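PDB 4LRZ: PTS-dependent dihydroxyacetone kinase operon regulatory protein from Escherichia coli, which activates transcription of the dhaKLM operon from a sigma-70 promoter and represses its own expression, the chain here being its N-terminal half, probably the sensor region. Local coordinates for residues F[21-24]-F[25-29]; F[90-93]-F[94-98]; F[185-188]-F[189-192]; F[236-240]-F[241-245]. All coordinates share one frame; numbering follows the deposited sequence. Where two conformers were deposited one is given.

Contact 1 of 4, residues F[21-24]-F[25-29]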
ATOM      1  N   GLU F  21     -21.781  -7.965 -31.336  1.00 50.95           N
ATOM      2  CA  GLU F  21     -21.658  -7.254 -32.632  1.00 53.97           C
ATOM      3  C   GLU F  21     -20.216  -7.193 -33.141  1.00 52.76           C
ATOM      4  O   GLU F  21     -20.014  -7.241 -34.335  1.00 54.24           O
ATOM      5  CB  GLU F  21     -22.230  -5.813 -32.627  1.00 55.81           C
ATOM      6  CG  GLU F  21     -23.745  -5.648 -32.321  1.00 63.89           C
ATOM      7  CD  GLU F  21     -24.212  -4.145 -32.256  1.00 75.37           C
ATOM      8  OE1 GLU F  21     -23.349  -3.229 -32.049  1.00 78.03           O
ATOM      9  OE2 GLU F  21     -25.449  -3.885 -32.414  1.00 79.63           O
ATOM     10  N   ARG F  22     -19.222  -7.064 -32.258  1.00 51.48           N
ATOM     11  CA  ARG F  22     -17.810  -7.056 -32.704  1.00 50.52           C
ATOM     12  C   ARG F  22     -17.394  -8.448 -33.173  1.00 49.88           C
ATOM     13  O   ARG F  22     -16.730  -8.609 -34.203  1.00 50.06           O
ATOM     14  CB  ARG F  22     -16.872  -6.562 -31.607  1.00 48.88           C
ATOM     15  CG  ARG F  22     -17.155  -5.128 -31.125  1.00 49.12           C
ATOM     16  CD  ARG F  22     -16.031  -4.629 -30.169  1.00 48.55           C
ATOM     17  NE  ARG F  22     -15.965  -5.358 -28.893  1.00 44.95           N
ATOM     18  CZ  ARG F  22     -16.657  -5.017 -27.800  1.00 46.45           C
ATOM     19  NH1 ARG F  22     -17.475  -3.958 -27.814  1.00 43.49           N
ATOM     20  NH2 ARG F  22     -16.533  -5.737 -26.686  1.00 43.49           N
ATOM     21  N   CYS F  23     -17.824  -9.451 -32.418  1.00 49.74           N
ATOM     22  CA  CYS F  23     -17.510 -10.856 -32.711  1.00 50.25           C
ATOM     23  C   CYS F  23     -18.177 -11.383 -33.991  1.00 51.22           C
ATOM     24  O   CYS F  23     -17.641 -12.274 -34.649  1.00 50.86           O
ATOM     25  CB  CYS F  23     -17.898 -11.745 -31.522  1.00 49.49           C
ATOM     26  SG  CYS F  23     -16.868 -11.593 -30.001  1.00 49.22           S
ATOM     27  N   ASN F  24     -19.344 -10.821 -34.315  1.00 52.53           N
ATOM     28  CA  ASN F  24     -20.134 -11.166 -35.498  1.00 54.84           C
ATOM     29  C   ASN F  24     -19.404 -10.951 -36.829  1.00 55.70           C
ATOM     30  O   ASN F  24     -19.624 -11.691 -37.770  1.00 55.27           O
ATOM     31  CB  ASN F  24     -21.436 -10.353 -35.511  1.00 56.03           C
ATOM     32  CG  ASN F  24     -22.575 -11.085 -34.864  1.00 58.64           C
ATOM     33  OD1 ASN F  24     -22.593 -12.317 -34.840  1.00 61.88           O
ATOM     34  ND2 ASN F  24     -23.541 -10.339 -34.328  1.00 61.17           N
ATOM     35  N   LYS F  25     -18.559  -9.917 -36.877  1.00 56.37           N
ATOM     36  CA  LYS F  25     -17.798  -9.559 -38.059  1.00 57.56           C
ATOM     37  C   LYS F  25     -16.936 -10.718 -38.563  1.00 57.00           C
ATOM     38  O   LYS F  25     -16.990 -11.050 -39.751  1.00 58.75           O
ATOM     39  CB  LYS F  25     -16.915  -8.342 -37.780  1.00 57.66           C
ATOM     40  CG  LYS F  25     -17.676  -7.030 -37.480  1.00 62.02           C
ATOM     41  CD  LYS F  25     -16.694  -5.879 -37.060  1.00 66.10           C
ATOM     42  CE  LYS F  25     -17.366  -4.736 -36.243  1.00 69.41           C
ATOM     43  NZ  LYS F  25     -16.662  -4.388 -34.909  1.00 66.72           N
ATOM     44  N   LEU F  26     -16.198 -11.366 -37.661  1.00 55.61           N
ATOM     45  CA  LEU F  26     -15.038 -12.199 -38.017  1.00 54.43           C
ATOM     46  C   LEU F  26     -15.019 -13.620 -37.493  1.00 52.37           C
ATOM     47  O   LEU F  26     -13.979 -14.272 -37.517  1.00 51.90           O
ATOM     48  CB  LEU F  26     -13.785 -11.590 -37.403  1.00 54.57           C
ATOM     49  CG  LEU F  26     -13.279 -10.246 -37.874  1.00 57.85           C
ATOM     50  CD1 LEU F  26     -12.416  -9.691 -36.722  1.00 59.16           C
ATOM     51  CD2 LEU F  26     -12.522 -10.388 -39.207  1.00 59.30           C
ATOM     52  N   MET F  27     -16.134 -14.096 -36.988  1.00 50.47           N
ATOM     53  CA  MET F  27     -16.065 -15.199 -36.069  1.00 48.96           C
ATOM     54  C   MET F  27     -17.437 -15.856 -36.056  1.00 47.78           C
ATOM     55  O   MET F  27     -18.465 -15.189 -36.186  1.00 47.14           O
ATOM     56  CB  MET F  27     -15.735 -14.624 -34.668  1.00 48.68           C
ATOM     57  CG  MET F  27     -14.512 -15.182 -33.896  1.00 51.04           C
ATOM     58  SD  MET F  27     -14.414 -14.594 -32.106  1.00 54.17           S
ATOM     59  CE  MET F  27     -14.419 -12.837 -32.480  1.00 46.21           C
ATOM     60  N   LYS F  28     -17.451 -17.163 -35.861  1.00 46.97           N
ATOM     61  CA  LYS F  28     -18.701 -17.913 -35.770  1.00 47.15           C
ATOM     62  C   LYS F  28     -18.871 -18.507 -34.369  1.00 46.17           C
ATOM     63  O   LYS F  28     -17.888 -18.826 -33.696  1.00 44.48           O
ATOM     64  CB  LYS F  28     -18.726 -19.008 -36.837  1.00 47.61           C
ATOM     65  CG  LYS F  28     -18.481 -18.462 -38.240  1.00 50.07           C
ATOM     66  CD  LYS F  28     -17.549 -19.355 -39.050  1.00 54.34           C
ATOM     67  CE  LYS F  28     -18.286 -20.159 -40.151  1.00 59.12           C
ATOM     68  NZ  LYS F  28     -17.475 -21.375 -40.565  1.00 60.29           N
ATOM     69  N   ARG F  29     -20.130 -18.656 -33.959  1.00 46.76           N
ATOM     70  CA  ARG F  29     -20.509 -19.222 -32.673  1.00 47.10           C
ATOM     71  C   ARG F  29     -20.100 -20.684 -32.481  1.00 47.17           C
ATOM     72  O   ARG F  29     -19.824 -21.106 -31.357  1.00 46.50           O
ATOM     73  CB  ARG F  29     -22.015 -19.036 -32.430  1.00 48.28           C
ATOM     74  CG  ARG F  29     -22.423 -17.551 -32.255  1.00 51.52           C
ATOM     75  CD  ARG F  29     -23.897 -17.346 -31.917  1.00 56.70           C
ATOM     76  NE  ARG F  29     -24.128 -16.663 -30.632  1.00 63.00           N
ATOM     77  CZ  ARG F  29     -24.032 -17.239 -29.430  1.00 66.20           C
ATOM     78  NH1 ARG F  29     -23.671 -18.521 -29.335  1.00 68.35           N
ATOM     79  NH2 ARG F  29     -24.278 -16.541 -28.319  1.00 64.29           N
TER
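C23 and M27, four residues apart, meet sulfur to methyl, with C23 SG 3.7 Å from M27 CE. The bend of the methionine at its third torsion (chi3 -57°) swings CE back beside the cysteine. M27 also comes in at its base: its CB lies 3.0 Å from C23 O, a tight approach. On a neighbouring flank K25 runs over the R22 backbone and brings NZ to 3.6 Å from R22 CA and 3.9 Å from R22 CG. This is a contact with the aliphatic root of the arginine, whose guanidinium is drawn off to a salt bridge with E110.

The backbone beneath these side chains is only loosely bonded. K25 N reaches R22 O, and L26 N reaches C23 O, each weakly at 3.5 Å and each spanning three residues. Farther out, C23 packs against T115 and F136, while R29 makes cation-pi contacts with W20 and F136 and so ties the departing chain to helix 14-26 and to the loop holding F136. Slack i to i+3 bonds, followed by an extended M27, fit a C-terminal helix turn that is coming undone, here that of helix 14-26.

Contact 2 of 4, residues F[90-93]-F[94-98]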
ATOM      1  N   ASP F  90      -8.599 -26.292  -8.711  1.00 40.95           N
ATOM      2  CA  ASP F  90      -8.875 -27.710  -8.698  1.00 43.53           C
ATOM      3  C   ASP F  90      -8.275 -28.435  -9.909  1.00 43.51           C
ATOM      4  O   ASP F  90      -8.564 -28.079 -11.056  1.00 43.11           O
ATOM      5  CB  ASP F  90     -10.382 -27.938  -8.634  1.00 44.32           C
ATOM      6  CG  ASP F  90     -10.755 -29.368  -8.895  1.00 46.70           C
ATOM      7  OD1 ASP F  90     -10.427 -30.230  -8.068  1.00 53.20           O
ATOM      8  OD2 ASP F  90     -11.388 -29.638  -9.926  1.00 49.27           O
ATOM      9  N   PRO F  91      -7.443 -29.449  -9.650  1.00 44.54           N
ATOM     10  CA  PRO F  91      -6.758 -30.271 -10.680  1.00 45.38           C
ATOM     11  C   PRO F  91      -7.659 -30.697 -11.869  1.00 46.05           C
ATOM     12  O   PRO F  91      -7.337 -30.421 -13.068  1.00 46.00           O
ATOM     13  CB  PRO F  91      -6.241 -31.485  -9.888  1.00 47.19           C
ATOM     14  CG  PRO F  91      -6.093 -30.983  -8.438  1.00 46.16           C
ATOM     15  CD  PRO F  91      -7.088 -29.845  -8.260  1.00 45.02           C
ATOM     16  N   GLN F  92      -8.794 -31.308 -11.553  1.00 46.70           N
ATOM     17  CA  GLN F  92      -9.771 -31.707 -12.569  1.00 47.14           C
ATOM     18  C   GLN F  92     -10.288 -30.528 -13.428  1.00 44.87           C
ATOM     19  O   GLN F  92     -10.423 -30.633 -14.661  1.00 43.62           O
ATOM     20  CB  GLN F  92     -10.938 -32.442 -11.913  1.00 48.69           C
ATOM     21  CG  GLN F  92     -12.056 -32.913 -12.900  1.00 55.06           C
ATOM     22  CD  GLN F  92     -13.322 -33.409 -12.168  1.00 63.34           C
ATOM     23  OE1 GLN F  92     -13.539 -34.614 -12.026  1.00 67.05           O
ATOM     24  NE2 GLN F  92     -14.138 -32.472 -11.680  1.00 64.03           N
ATOM     25  N   THR F  93     -10.579 -29.408 -12.779  1.00 43.34           N
ATOM     26  CA  THR F  93     -11.136 -28.280 -13.490  1.00 41.80           C
ATOM     27  C   THR F  93     -10.038 -27.739 -14.416  1.00 41.13           C
ATOM     28  O   THR F  93     -10.281 -27.484 -15.582  1.00 41.16           O
ATOM     29  CB  THR F  93     -11.753 -27.266 -12.511  1.00 41.41           C
ATOM     30  OG1 THR F  93     -12.704 -27.949 -11.684  1.00 42.57           O
ATOM     31  CG2 THR F  93     -12.465 -26.162 -13.212  1.00 39.66           C
ATOM     32  N   LEU F  94      -8.822 -27.652 -13.908  1.00 41.39           N
ATOM     33  CA  LEU F  94      -7.658 -27.258 -14.685  1.00 41.12           C
ATOM     34  C   LEU F  94      -7.397 -28.195 -15.837  1.00 42.74           C
ATOM     35  O   LEU F  94      -7.019 -27.720 -16.915  1.00 41.72           O
ATOM     36  CB  LEU F  94      -6.406 -27.174 -13.834  1.00 40.33           C
ATOM     37  CG  LEU F  94      -6.441 -25.978 -12.885  1.00 41.67           C
ATOM     38  CD1 LEU F  94      -5.333 -26.043 -11.796  1.00 39.57           C
ATOM     39  CD2 LEU F  94      -6.399 -24.688 -13.709  1.00 36.45           C
ATOM     40  N   GLN F  95      -7.602 -29.499 -15.652  1.00 44.33           N
ATOM     41  CA  GLN F  95      -7.459 -30.359 -16.819  1.00 46.47           C
ATOM     42  C   GLN F  95      -8.565 -30.133 -17.855  1.00 45.40           C
ATOM     43  O   GLN F  95      -8.260 -30.127 -19.041  1.00 45.57           O
ATOM     44  CB  GLN F  95      -7.201 -31.862 -16.503  1.00 48.68           C
ATOM     45  CG  GLN F  95      -8.422 -32.741 -16.181  1.00 55.05           C
ATOM     46  CD  GLN F  95      -9.250 -33.248 -17.394  1.00 60.55           C
ATOM     47  OE1 GLN F  95      -8.817 -33.170 -18.558  1.00 63.04           O
ATOM     48  NE2 GLN F  95     -10.454 -33.790 -17.103  1.00 61.39           N
ATOM     49  N   GLN F  96      -9.813 -29.922 -17.430  1.00 44.95           N
ATOM     50  CA  GLN F  96     -10.899 -29.618 -18.379  1.00 45.02           C
ATOM     51  C   GLN F  96     -10.670 -28.309 -19.181  1.00 44.03           C
ATOM     52  O   GLN F  96     -10.883 -28.261 -20.400  1.00 44.75           O
ATOM     53  CB  GLN F  96     -12.255 -29.587 -17.687  1.00 45.36           C
ATOM     54  CG  GLN F  96     -12.611 -30.900 -17.000  1.00 51.59           C
ATOM     55  CD  GLN F  96     -13.861 -30.827 -16.114  1.00 57.03           C
ATOM     56  OE1 GLN F  96     -14.437 -29.758 -15.898  1.00 58.37           O
ATOM     57  NE2 GLN F  96     -14.291 -31.985 -15.606  1.00 60.85           N
ATOM     58  N   LEU F  97     -10.208 -27.260 -18.514  1.00 42.49           N
ATOM     59  CA  LEU F  97      -9.934 -25.995 -19.182  1.00 40.81           C
ATOM     60  C   LEU F  97      -8.739 -26.130 -20.116  1.00 40.52           C
ATOM     61  O   LEU F  97      -8.704 -25.545 -21.199  1.00 39.94           O
ATOM     62  CB  LEU F  97      -9.704 -24.885 -18.155  1.00 39.82           C
ATOM     63  CG  LEU F  97     -11.001 -24.532 -17.453  1.00 38.88           C
ATOM     64  CD1 LEU F  97     -10.707 -23.745 -16.156  1.00 34.55           C
ATOM     65  CD2 LEU F  97     -11.900 -23.783 -18.440  1.00 38.57           C
ATOM     66  N   SER F  98      -7.786 -26.954 -19.699  1.00 41.53           N
ATOM     67  CA  SER F  98      -6.619 -27.296 -20.492  1.00 41.73           C
ATOM     68  C   SER F  98      -7.049 -28.080 -21.770  1.00 41.93           C
ATOM     69  O   SER F  98      -6.591 -27.782 -22.854  1.00 42.36           O
ATOM     70  CB  SER F  98      -5.621 -28.051 -19.613  1.00 41.68           C
ATOM     71  OG  SER F  98      -4.521 -28.539 -20.355  1.00 43.45           O
TER
HETATM   72  O   HOH W   1     -14.590 -29.294 -13.004  1.00 33.82           O
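D90 OD2 is gripped twice by one residue: T93 N lies 3.0 Å from D90 OD2, and T93 OG1 lies 2.8 Å from D90 OD2. The two donors come from different directions: the amide approaches from above the carboxylate plane, whereas the hydroxyl uses the anti lone pair of OD2. While donating to the aspartate, T93 OG1 also accepts a hydrogen bond from a water at 2.7 Å. The same water donates to Q96 OE1 and is touched weakly by Q92 NE2, so it bridges the first turn to the next.

Q92 and Q96 lie alongside each other and point the same way, their amide planes only 10° apart, with Q96 NE2 3.6 Å from Q92 CG. The other branch of T93 faces apolar company. CG2, anti to the backbone N, runs beside L97 and comes within 4.2 Å of its CD1, and W143 packs on T93, Q96 and L97. A valine in place of T93 would probably leave D90 OD2 with the amide alone and cost the bridging water one of its two acceptors.

The main chain follows with regular i to i+4 bonds, beginning with L94 N to D90 O at 2.9 Å and 173°. L94 and L97 rest on A74, and L97 also on F76, which seats this face of the helix on the sheet. An aspartate N-cap just before a proline-led first turn, as here, is a classic helix start; it opens helix 91-99 of the GAF domain, directly after edge strand 84-89.

Contact 3 of 4, residues F[185-188]-F[189-192]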
ATOM      1  N   VAL F 185      -3.928  -6.932  -5.172  1.00 33.25           N
ATOM      2  CA  VAL F 185      -2.685  -6.999  -5.950  1.00 33.72           C
ATOM      3  C   VAL F 185      -2.285  -5.567  -6.482  1.00 34.28           C
ATOM      4  O   VAL F 185      -1.151  -5.094  -6.299  1.00 35.04           O
ATOM      5  CB  VAL F 185      -2.802  -8.049  -7.083  1.00 33.87           C
ATOM      6  CG1 VAL F 185      -1.488  -8.224  -7.789  1.00 34.72           C
ATOM      7  CG2 VAL F 185      -3.275  -9.410  -6.530  1.00 32.61           C
ATOM      8  N   GLY F 186      -3.236  -4.859  -7.071  1.00 32.70           N
ATOM      9  CA  GLY F 186      -3.065  -3.436  -7.367  1.00 32.54           C
ATOM     10  C   GLY F 186      -2.464  -2.633  -6.231  1.00 33.22           C
ATOM     11  O   GLY F 186      -1.397  -1.976  -6.378  1.00 34.78           O
ATOM     12  N   ASN F 187      -3.060  -2.695  -5.064  1.00 31.84           N
ATOM     13  CA  ASN F 187      -2.563  -1.849  -4.011  0.50 31.95           C
ATOM     14  C   ASN F 187      -1.175  -2.271  -3.546  1.00 32.07           C
ATOM     15  O   ASN F 187      -0.393  -1.434  -3.094  1.00 31.79           O
ATOM     16  CB  ASN F 187      -3.569  -1.742  -2.877  0.50 31.51           C
ATOM     17  CG  ASN F 187      -4.809  -0.980  -3.293  0.50 32.02           C
ATOM     18  OD1 ASN F 187      -4.749  -0.094  -4.152  0.50 33.95           O
ATOM     19  ND2 ASN F 187      -5.937  -1.340  -2.728  0.50 31.02           N
ATOM     20  N   LEU F 188      -0.875  -3.554  -3.693  1.00 31.14           N
ATOM     21  CA  LEU F 188       0.414  -4.025  -3.313  1.00 32.46           C
ATOM     22  C   LEU F 188       1.472  -3.500  -4.281  1.00 33.23           C
ATOM     23  O   LEU F 188       2.593  -3.270  -3.872  1.00 34.13           O
ATOM     24  CB  LEU F 188       0.426  -5.517  -3.272  1.00 31.91           C
ATOM     25  CG  LEU F 188       0.347  -6.324  -1.975  1.00 34.26           C
ATOM     26  CD1 LEU F 188       0.403  -5.581  -0.673  1.00 31.06           C
ATOM     27  CD2 LEU F 188      -0.780  -7.353  -2.063  1.00 32.82           C
ATOM     28  N   LEU F 189       1.120  -3.313  -5.554  1.00 34.38           N
ATOM     29  CA  LEU F 189       2.067  -2.746  -6.511  1.00 37.05           C
ATOM     30  C   LEU F 189       2.292  -1.298  -6.127  1.00 38.36           C
ATOM     31  O   LEU F 189       3.412  -0.806  -6.156  1.00 40.48           O
ATOM     32  CB  LEU F 189       1.589  -2.851  -7.957  1.00 36.04           C
ATOM     33  CG  LEU F 189       1.533  -4.275  -8.550  1.00 37.35           C
ATOM     34  CD1 LEU F 189       0.744  -4.256  -9.874  1.00 36.46           C
ATOM     35  CD2 LEU F 189       2.918  -4.891  -8.761  1.00 34.58           C
ATOM     36  N   LEU F 190       1.234  -0.630  -5.726  1.00 38.79           N
ATOM     37  CA  LEU F 190       1.347   0.723  -5.219  1.00 40.65           C
ATOM     38  C   LEU F 190       2.227   0.851  -3.960  1.00 41.25           C
ATOM     39  O   LEU F 190       3.000   1.835  -3.844  1.00 41.71           O
ATOM     40  CB  LEU F 190      -0.055   1.263  -4.929  1.00 41.48           C
ATOM     41  CG  LEU F 190      -0.154   2.665  -4.351  1.00 44.56           C
ATOM     42  CD1 LEU F 190       0.230   3.643  -5.429  1.00 48.15           C
ATOM     43  CD2 LEU F 190      -1.610   2.916  -3.885  1.00 49.40           C
ATOM     44  N   THR F 191       2.138  -0.120  -3.039  1.00 44.59           N
ATOM     45  CA  THR F 191       2.972  -0.027  -1.848  1.00 44.21           C
ATOM     46  C   THR F 191       4.449  -0.291  -2.185  1.00 42.96           C
ATOM     47  O   THR F 191       5.298   0.375  -1.632  1.00 40.92           O
ATOM     48  CB  THR F 191       2.493  -0.850  -0.606  1.00 44.98           C
ATOM     49  OG1 THR F 191       2.941  -2.197  -0.711  1.00 45.58           O
ATOM     50  CG2 THR F 191       1.000  -0.860  -0.479  1.00 44.99           C
ATOM     51  N   ASP F 192       4.740  -1.198  -3.122  1.00 43.48           N
ATOM     52  CA  ASP F 192       6.125  -1.370  -3.631  1.00 44.02           C
ATOM     53  C   ASP F 192       6.655  -0.042  -4.180  1.00 42.57           C
ATOM     54  O   ASP F 192       7.803   0.350  -3.924  1.00 41.92           O
ATOM     55  CB  ASP F 192       6.231  -2.443  -4.735  1.00 46.36           C
ATOM     56  CG  ASP F 192       6.366  -3.886  -4.183  1.00 51.86           C
ATOM     57  OD1 ASP F 192       6.534  -4.065  -2.953  1.00 59.34           O
ATOM     58  OD2 ASP F 192       6.293  -4.857  -4.978  1.00 58.85           O
TER
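L190 N binds G186 O at 3.0 Å, with an angle of 165° at the hydrogen, and T191 N binds N187 O at 2.9 Å. These are i to i+4 bonds in the interior of helix 174-211, the long rod that joins the GAF and PAS domains. One residue on, L188 O takes a backbone bond from D192 N at 3.1 Å and a second, weak one from T191 OG1. D192 OD2 forms a salt bridge with a basic side chain on the chain of another protein.

The side chains pack on two partners, with L188 shared between them. V185, L188 and L189 lean on L56 of helix 51-66. N187 and L188 meet L188 and N187 of the second subunit, and T191 meets its own counterpart there, so the helices of the two copies pair along this turn. An alanine at T191, lacking both branches, would probably leave L188 O with the D192 amide as its donor here and open a gap opposite the threonine of the second subunit. T191 has chi1 at 84°, a rotation that also brings T191 CG2 to 3.0 Å from N187 O.

Contact 4 of 4, residues F[236-240]-F[241-245]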
ATOM      1  N   LEU F 236      32.249  16.908  17.037  1.00 66.45           N
ATOM      2  CA  LEU F 236      31.656  16.586  18.331  1.00 66.68           C
ATOM      3  C   LEU F 236      32.188  15.277  18.881  1.00 67.93           C
ATOM      4  O   LEU F 236      31.647  14.736  19.847  1.00 67.34           O
ATOM      5  CB  LEU F 236      30.130  16.506  18.218  1.00 65.12           C
ATOM      6  CG  LEU F 236      29.434  17.790  17.780  1.00 64.28           C
ATOM      7  CD1 LEU F 236      27.967  17.580  17.845  1.00 64.47           C
ATOM      8  CD2 LEU F 236      29.852  18.973  18.648  1.00 67.08           C
ATOM      9  N   ARG F 237      33.265  14.792  18.271  1.00 69.59           N
ATOM     10  CA  ARG F 237      33.808  13.475  18.546  1.00 71.67           C
ATOM     11  C   ARG F 237      32.762  12.417  18.978  1.00 70.24           C
ATOM     12  O   ARG F 237      32.825  11.834  20.069  1.00 70.88           O
ATOM     13  CB  ARG F 237      34.984  13.582  19.502  1.00 75.15           C
ATOM     14  CG  ARG F 237      36.212  14.230  18.851  1.00 79.74           C
ATOM     15  CD  ARG F 237      37.408  14.209  19.768  1.00 87.78           C
ATOM     16  NE  ARG F 237      37.071  14.709  21.102  1.00 92.84           N
ATOM     17  CZ  ARG F 237      37.000  13.954  22.201  1.00 95.77           C
ATOM     18  NH1 ARG F 237      37.247  12.639  22.153  1.00 95.75           N
ATOM     19  NH2 ARG F 237      36.679  14.529  23.356  1.00 97.36           N
ATOM     20  N   LEU F 238      31.783  12.205  18.100  1.00 67.89           N
ATOM     21  CA  LEU F 238      30.844  11.106  18.246  1.00 66.72           C
ATOM     22  C   LEU F 238      31.168   9.995  17.259  1.00 66.17           C
ATOM     23  O   LEU F 238      31.742  10.245  16.192  1.00 65.37           O
ATOM     24  CB  LEU F 238      29.395  11.583  18.068  1.00 64.99           C
ATOM     25  CG  LEU F 238      28.746  12.337  19.237  1.00 65.21           C
ATOM     26  CD1 LEU F 238      27.251  12.627  18.942  1.00 62.36           C
ATOM     27  CD2 LEU F 238      28.915  11.583  20.571  1.00 64.18           C
ATOM     28  N   ASP F 239      30.824   8.765  17.639  1.00 66.50           N
ATOM     29  CA  ASP F 239      30.979   7.624  16.744  1.00 66.81           C
ATOM     30  C   ASP F 239      30.093   7.762  15.516  1.00 64.26           C
ATOM     31  O   ASP F 239      28.863   7.889  15.612  1.00 62.99           O
ATOM     32  CB  ASP F 239      30.689   6.294  17.431  1.00 68.28           C
ATOM     33  CG  ASP F 239      30.791   5.110  16.464  1.00 71.18           C
ATOM     34  OD1 ASP F 239      31.261   5.275  15.317  1.00 73.86           O
ATOM     35  OD2 ASP F 239      30.401   3.999  16.845  1.00 75.01           O
ATOM     36  N   ALA F 240      30.754   7.705  14.366  1.00 63.46           N
ATOM     37  CA  ALA F 240      30.165   7.985  13.059  1.00 61.29           C
ATOM     38  C   ALA F 240      29.014   7.051  12.613  1.00 59.05           C
ATOM     39  O   ALA F 240      28.193   7.469  11.797  1.00 56.99           O
ATOM     40  CB  ALA F 240      31.296   8.020  11.979  1.00 62.72           C
ATOM     41  N   THR F 241      28.991   5.813  13.142  1.00 58.71           N
ATOM     42  CA  THR F 241      27.994   4.781  12.822  1.00 56.58           C
ATOM     43  C   THR F 241      27.179   4.237  14.027  1.00 56.03           C
ATOM     44  O   THR F 241      26.091   3.681  13.828  1.00 55.85           O
ATOM     45  CB  THR F 241      28.594   3.537  12.039  1.00 58.08           C
ATOM     46  OG1 THR F 241      29.236   2.639  12.954  1.00 57.82           O
ATOM     47  CG2 THR F 241      29.561   3.952  10.907  1.00 58.39           C
ATOM     48  N   ALA F 242      27.666   4.363  15.257  1.00 55.48           N
ATOM     49  CA  ALA F 242      26.900   3.792  16.379  1.00 54.58           C
ATOM     50  C   ALA F 242      25.995   4.786  17.105  1.00 53.35           C
ATOM     51  O   ALA F 242      25.235   4.383  18.004  1.00 53.79           O
ATOM     52  CB  ALA F 242      27.789   3.121  17.362  1.00 56.28           C
ATOM     53  N   SER F 243      26.087   6.066  16.741  1.00 50.83           N
ATOM     54  CA  SER F 243      25.286   7.099  17.395  1.00 49.48           C
ATOM     55  C   SER F 243      23.828   7.062  16.927  1.00 47.41           C
ATOM     56  O   SER F 243      22.902   7.254  17.740  1.00 46.44           O
ATOM     57  CB  SER F 243      25.855   8.496  17.112  1.00 49.23           C
ATOM     58  OG  SER F 243      27.193   8.628  17.551  1.00 52.21           O
ATOM     59  N   GLN F 244      23.637   6.816  15.620  1.00 45.21           N
ATOM     60  CA  GLN F 244      22.330   6.915  14.995  1.00 43.21           C
ATOM     61  C   GLN F 244      21.310   5.943  15.624  1.00 41.89           C
ATOM     62  O   GLN F 244      21.632   4.820  15.928  1.00 40.77           O
ATOM     63  CB  GLN F 244      22.431   6.822  13.467  1.00 42.99           C
ATOM     64  CG  GLN F 244      23.634   6.096  12.996  1.00 48.32           C
ATOM     65  CD  GLN F 244      24.816   7.012  12.674  1.00 47.44           C
ATOM     66  OE1 GLN F 244      24.896   7.607  11.597  1.00 45.97           O
ATOM     67  NE2 GLN F 244      25.740   7.099  13.598  1.00 49.57           N
ATOM     68  N   GLY F 245      20.099   6.417  15.871  1.00 40.41           N
ATOM     69  CA  GLY F 245      19.117   5.602  16.545  1.00 41.27           C
ATOM     70  C   GLY F 245      19.245   5.529  18.063  1.00 43.49           C
ATOM     71  O   GLY F 245      18.467   4.828  18.704  1.00 44.06           O
TER
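An Asx turn at D239 shapes the PAS loop that runs between helix 230-235 and helix 256-264. Its carboxylate folds forward over the next residues, with CG anti to the backbone N (chi1 177°), and OD1 accepts from T241 N at 3.2 Å. The bond is almost straight at the hydrogen, 174°, yet it meets the oxygen from well above the carboxylate plane. A weak bond from A242 N to OD2 is doubtful.

The backbone of D239 is held separately. S243 OG donates to D239 O at 2.7 Å, in the carbonyl plane and on a lone pair, while L238 CB lies against the same hydroxyl at 3.7 Å. One residue farther along, the amide of Q244 doubles back, bent at its second torsion, and NE2 makes a weak bond of 3.1 Å to A240 O. S243 and Q244 both pack on L225, and G245 is bonded to L225 through the backbone, which fastens this end of the loop to strand 225-228. T241, A242 and Q244 also touch a chain of another protein. The Asx turn, with the serine and glutamine bonds to the carbonyls of D239 and A240, shapes this irregular connection beside edge strand 225-228 of the PAS fold.

From the N terminus the four contacts come strictly in series: each joins adjacent pieces of chain, and none nests in or crosses another. Contact 1 ends helix 14-26, and contact 2 starts helix 91-99 in the GAF domain, on the same side of the chain's centre, with nearest atoms about 15 Å away. Contact 3 lies close to that centre, on the rod where the two subunits meet, its centre about 30 Å from that of contact 2. Contact 4 shapes a PAS loop, its centre about 72 Å from that of contact 1. Helix 174-211, which carries contact 3, therefore ties the part of the chain holding contacts 1 and 2 to the PAS loop of contact 4.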